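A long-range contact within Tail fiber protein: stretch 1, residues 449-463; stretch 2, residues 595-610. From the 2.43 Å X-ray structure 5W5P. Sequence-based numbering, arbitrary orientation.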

# COMPACT_ATOMS: atom_id res chain seq x y z
N ALA A 449 20.09 -10.26 -16.11
CA ALA A 449 21.15 -10.74 -16.98
C ALA A 449 20.62 -11.25 -18.30
O ALA A 449 21.34 -11.95 -19.02
CB ALA A 449 21.97 -11.83 -16.27
N ARG A 450 19.37 -10.93 -18.63
CA ARG A 450 18.75 -11.31 -19.90
C ARG A 450 18.69 -12.83 -20.06
O ARG A 450 18.78 -13.35 -21.18
CB ARG A 450 19.47 -10.67 -21.09
CG ARG A 450 19.33 -9.15 -21.14
CD ARG A 450 20.47 -8.51 -21.90
NE ARG A 450 20.54 -7.07 -21.65
CZ ARG A 450 20.48 -6.14 -22.59
NH1 ARG A 450 20.35 -6.48 -23.87
NH2 ARG A 450 20.55 -4.86 -22.26
N VAL A 451 18.54 -13.55 -18.95
CA VAL A 451 18.37 -15.00 -18.95
C VAL A 451 16.89 -15.30 -18.74
O VAL A 451 16.26 -14.75 -17.83
CB VAL A 451 19.22 -15.65 -17.85
CG1 VAL A 451 18.92 -17.14 -17.75
CG2 VAL A 451 20.71 -15.42 -18.11
N THR A 452 16.34 -16.17 -19.59
CA THR A 452 14.93 -16.55 -19.51
C THR A 452 14.80 -18.06 -19.58
O THR A 452 15.59 -18.75 -20.23
CB THR A 452 14.10 -15.89 -20.64
OG1 THR A 452 12.74 -16.33 -20.56
CG2 THR A 452 14.67 -16.23 -22.01
N PHE A 453 13.79 -18.58 -18.88
CA PHE A 453 13.56 -20.01 -18.77
C PHE A 453 12.29 -20.41 -19.51
O PHE A 453 11.32 -19.65 -19.57
CB PHE A 453 13.45 -20.43 -17.30
CG PHE A 453 14.76 -20.40 -16.57
CD1 PHE A 453 15.31 -19.20 -16.16
CD2 PHE A 453 15.44 -21.57 -16.30
CE1 PHE A 453 16.51 -19.16 -15.50
CE2 PHE A 453 16.66 -21.55 -15.63
CZ PHE A 453 17.19 -20.34 -15.23
N ASP A 454 12.33 -21.60 -20.10
CA ASP A 454 11.19 -22.14 -20.82
C ASP A 454 11.08 -23.62 -20.51
O ASP A 454 11.99 -24.22 -19.94
CB ASP A 454 11.30 -21.92 -22.34
CG ASP A 454 9.97 -21.62 -22.98
OD1 ASP A 454 8.95 -22.19 -22.54
OD2 ASP A 454 9.94 -20.81 -23.93
N LEU A 455 9.94 -24.21 -20.88
CA LEU A 455 9.67 -25.59 -20.53
C LEU A 455 8.51 -26.11 -21.36
O LEU A 455 7.67 -25.33 -21.83
CB LEU A 455 9.37 -25.73 -19.03
CG LEU A 455 7.99 -25.34 -18.49
CD1 LEU A 455 7.79 -25.91 -17.08
CD2 LEU A 455 7.81 -23.84 -18.48
N SER A 456 8.49 -27.42 -21.56
CA SER A 456 7.42 -28.07 -22.30
C SER A 456 7.43 -29.56 -21.99
O SER A 456 8.46 -30.12 -21.61
CB SER A 456 7.55 -27.83 -23.81
OG SER A 456 8.23 -28.92 -24.43
N ARG A 457 6.27 -30.18 -22.16
CA ARG A 457 6.14 -31.63 -22.10
C ARG A 457 5.58 -32.11 -23.43
O ARG A 457 4.56 -31.59 -23.90
CB ARG A 457 5.24 -32.08 -20.93
CG ARG A 457 5.95 -32.08 -19.57
CD ARG A 457 5.01 -32.45 -18.41
NE ARG A 457 3.87 -31.53 -18.28
CZ ARG A 457 3.23 -31.27 -17.14
NH1 ARG A 457 3.60 -31.86 -16.01
NH2 ARG A 457 2.21 -30.43 -17.12
N LYS A 458 6.25 -33.08 -24.04
CA LYS A 458 5.86 -33.62 -25.33
C LYS A 458 6.06 -35.13 -25.32
O LYS A 458 7.07 -35.63 -24.81
CB LYS A 458 6.65 -32.99 -26.48
CG LYS A 458 6.12 -33.37 -27.86
CD LYS A 458 6.69 -32.49 -28.96
CE LYS A 458 5.76 -32.44 -30.16
NZ LYS A 458 4.64 -31.48 -29.91
N GLU A 459 5.10 -35.85 -25.88
CA GLU A 459 5.16 -37.29 -26.01
C GLU A 459 5.68 -37.65 -27.40
O GLU A 459 5.20 -37.11 -28.40
CB GLU A 459 3.79 -37.91 -25.76
CG GLU A 459 3.60 -39.29 -26.33
CD GLU A 459 2.16 -39.76 -26.25
OE1 GLU A 459 1.46 -39.70 -27.29
OE2 GLU A 459 1.74 -40.20 -25.17
N PHE A 460 6.66 -38.54 -27.45
CA PHE A 460 7.24 -39.03 -28.71
C PHE A 460 7.00 -40.54 -28.77
O PHE A 460 7.82 -41.33 -28.30
CB PHE A 460 8.74 -38.71 -28.81
CG PHE A 460 9.05 -37.24 -28.84
CD1 PHE A 460 9.09 -36.55 -30.04
CD2 PHE A 460 9.29 -36.54 -27.67
CE1 PHE A 460 9.37 -35.20 -30.07
CE2 PHE A 460 9.57 -35.19 -27.69
CZ PHE A 460 9.61 -34.52 -28.89
N LEU A 461 5.87 -40.93 -29.35
CA LEU A 461 5.58 -42.35 -29.51
C LEU A 461 6.66 -43.01 -30.36
O LEU A 461 7.14 -42.44 -31.34
CB LEU A 461 4.21 -42.55 -30.14
CG LEU A 461 3.02 -42.24 -29.22
CD1 LEU A 461 1.74 -42.03 -30.01
CD2 LEU A 461 2.84 -43.34 -28.18
N SER A 462 7.06 -44.23 -29.96
CA SER A 462 8.13 -44.92 -30.67
C SER A 462 7.72 -45.27 -32.10
O SER A 462 8.57 -45.25 -33.00
CB SER A 462 8.54 -46.18 -29.91
OG SER A 462 9.10 -45.84 -28.65
N SER A 463 6.44 -45.57 -32.33
CA SER A 463 5.98 -45.91 -33.67
C SER A 463 6.21 -44.78 -34.67
O SER A 463 6.25 -45.03 -35.88
CB SER A 463 4.50 -46.27 -33.64
OG SER A 463 3.72 -45.19 -33.15
N ALA A 595 6.07 -53.58 -23.55
CA ALA A 595 7.21 -52.87 -24.11
C ALA A 595 7.05 -51.37 -23.96
O ALA A 595 5.94 -50.85 -23.78
CB ALA A 595 7.41 -53.24 -25.58
N THR A 596 8.18 -50.66 -24.04
CA THR A 596 8.17 -49.21 -24.03
C THR A 596 7.55 -48.69 -25.32
O THR A 596 8.01 -49.02 -26.41
CB THR A 596 9.59 -48.67 -23.87
OG1 THR A 596 10.15 -49.15 -22.64
CG2 THR A 596 9.60 -47.15 -23.87
N ALA A 597 6.50 -47.88 -25.19
CA ALA A 597 5.77 -47.38 -26.35
C ALA A 597 6.10 -45.94 -26.70
O ALA A 597 5.76 -45.50 -27.81
CB ALA A 597 4.26 -47.51 -26.13
N LYS A 598 6.75 -45.20 -25.82
CA LYS A 598 6.97 -43.78 -26.08
C LYS A 598 8.07 -43.26 -25.17
O LYS A 598 8.39 -43.84 -24.13
CB LYS A 598 5.70 -42.96 -25.87
CG LYS A 598 5.13 -43.08 -24.46
CD LYS A 598 3.73 -42.51 -24.40
CE LYS A 598 2.92 -43.15 -23.29
NZ LYS A 598 1.53 -42.64 -23.25
N VAL A 599 8.64 -42.13 -25.58
CA VAL A 599 9.54 -41.34 -24.76
C VAL A 599 8.79 -40.06 -24.40
O VAL A 599 8.45 -39.26 -25.28
CB VAL A 599 10.86 -41.04 -25.47
CG1 VAL A 599 11.67 -40.02 -24.68
CG2 VAL A 599 11.64 -42.33 -25.66
N PHE A 600 8.52 -39.87 -23.11
CA PHE A 600 7.86 -38.67 -22.60
C PHE A 600 8.93 -37.73 -22.06
O PHE A 600 9.59 -38.04 -21.06
CB PHE A 600 6.84 -39.03 -21.52
CG PHE A 600 5.87 -37.93 -21.21
CD1 PHE A 600 4.96 -37.50 -22.16
CD2 PHE A 600 5.88 -37.32 -19.97
CE1 PHE A 600 4.06 -36.48 -21.87
CE2 PHE A 600 4.98 -36.30 -19.67
CZ PHE A 600 4.07 -35.88 -20.62
N SER A 601 9.11 -36.60 -22.71
CA SER A 601 10.23 -35.70 -22.42
C SER A 601 9.72 -34.44 -21.74
O SER A 601 8.87 -33.73 -22.28
CB SER A 601 10.98 -35.36 -23.71
OG SER A 601 11.59 -36.51 -24.26
N SER A 602 10.25 -34.17 -20.54
CA SER A 602 10.01 -32.92 -19.82
C SER A 602 11.22 -32.02 -20.05
O SER A 602 12.23 -32.15 -19.36
CB SER A 602 9.79 -33.19 -18.33
OG SER A 602 8.58 -33.89 -18.10
N THR A 603 11.11 -31.12 -21.03
CA THR A 603 12.23 -30.27 -21.42
C THR A 603 12.17 -28.94 -20.67
O THR A 603 11.14 -28.27 -20.68
CB THR A 603 12.22 -30.01 -22.92
OG1 THR A 603 12.30 -31.26 -23.63
CG2 THR A 603 13.40 -29.15 -23.30
N THR A 604 13.28 -28.57 -20.05
CA THR A 604 13.43 -27.26 -19.41
C THR A 604 14.63 -26.56 -20.03
O THR A 604 15.74 -27.10 -20.02
CB THR A 604 13.61 -27.39 -17.89
OG1 THR A 604 12.46 -28.02 -17.32
CG2 THR A 604 13.76 -26.01 -17.27
N MSE A 605 14.41 -25.36 -20.57
CA MSE A 605 15.47 -24.62 -21.23
C MSE A 605 15.95 -23.42 -20.42
O MSE A 605 15.15 -22.77 -19.75
CB MSE A 605 15.01 -24.17 -22.62
CG MSE A 605 14.74 -25.33 -23.58
SE MSE A 605 14.36 -24.75 -25.41
CE MSE A 605 16.10 -23.95 -25.82
N THR A 606 17.25 -23.15 -20.49
CA THR A 606 17.87 -21.96 -19.92
C THR A 606 18.40 -21.13 -21.09
O THR A 606 19.44 -21.47 -21.66
CB THR A 606 19.00 -22.33 -18.95
OG1 THR A 606 18.52 -23.24 -17.95
CG2 THR A 606 19.58 -21.10 -18.27
N ILE A 607 17.70 -20.06 -21.45
CA ILE A 607 18.03 -19.28 -22.64
C ILE A 607 18.86 -18.06 -22.23
O ILE A 607 18.46 -17.29 -21.35
CB ILE A 607 16.76 -18.85 -23.40
CG1 ILE A 607 15.97 -20.07 -23.85
CG2 ILE A 607 17.12 -17.95 -24.58
CD1 ILE A 607 14.47 -19.87 -23.84
N TYR A 608 20.00 -17.88 -22.89
CA TYR A 608 20.86 -16.72 -22.68
C TYR A 608 20.61 -15.76 -23.84
O TYR A 608 21.09 -15.98 -24.96
CB TYR A 608 22.33 -17.14 -22.59
CG TYR A 608 22.56 -18.28 -21.63
CD1 TYR A 608 22.72 -18.05 -20.26
CD2 TYR A 608 22.60 -19.60 -22.07
CE1 TYR A 608 22.91 -19.09 -19.37
CE2 TYR A 608 22.80 -20.64 -21.19
CZ TYR A 608 22.95 -20.39 -19.85
OH TYR A 608 23.15 -21.44 -18.98
N SER A 609 19.86 -14.69 -23.58
CA SER A 609 19.37 -13.84 -24.65
C SER A 609 20.37 -12.77 -25.09
O SER A 609 20.16 -12.17 -26.16
CB SER A 609 18.07 -13.15 -24.23
OG SER A 609 17.24 -14.05 -23.51
N LEU A 610 21.42 -12.52 -24.33
CA LEU A 610 22.37 -11.47 -24.68
C LEU A 610 22.92 -11.69 -26.08
O LEU A 610 23.49 -12.74 -26.37
CB LEU A 610 23.52 -11.43 -23.67
CG LEU A 610 24.47 -10.24 -23.80
CD1 LEU A 610 23.71 -8.93 -23.68
CD2 LEU A 610 25.57 -10.31 -22.75
O HOH W 1 22.22 -13.63 -21.51
O HOH W 2 9.53 -31.68 -24.10
O HOH W 3 10.01 -47.90 -27.28

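The charged contact between the two stretches is the salt bridge from Lys598 NZ to Glu459 OE2, at 3.1 Å. Both side chains leave the same face of the sheet, and the extended Glu459 side chain brings its end nearer the other strand, where OE2 meets the lysine.

Most of the polar contact is backbone. Strands 451-461 and 598-608 run antiparallel, and five residue pairs bond in both directions. Asp454 with Met605, a selenomethionine, includes the shortest link, Met605 N to Asp454 O at 2.7 Å; Lys458 with Ser601 is longer, with Lys458 N to Ser601 O at 3.2 Å. Single backbone bonds flank these pairs, Ser609 N to Arg450 O (3.0 Å) at one end and Ser462 N to Ala597 O (2.8 Å, nearly linear) at the other. Between these pairs, CA-H...O contacts such as Leu455 CA to Thr603 O (3.1 Å) accompany the close approach of the backbones.

Water also joins the strands: one molecule donates to Ser456 OG (3.1 Å) and to Ser601 O (2.8 Å), and lies 2.8 Å from Thr603 OG1.

Packing follows the register. Val451 CG2 meets Tyr608 CD1 at 3.9 Å, while on the other face Thr452 CG2 lies 3.6 Å from Ile607 CB. Glu459 CB approaches the edge of the Phe600 ring, 3.8 Å from CD1.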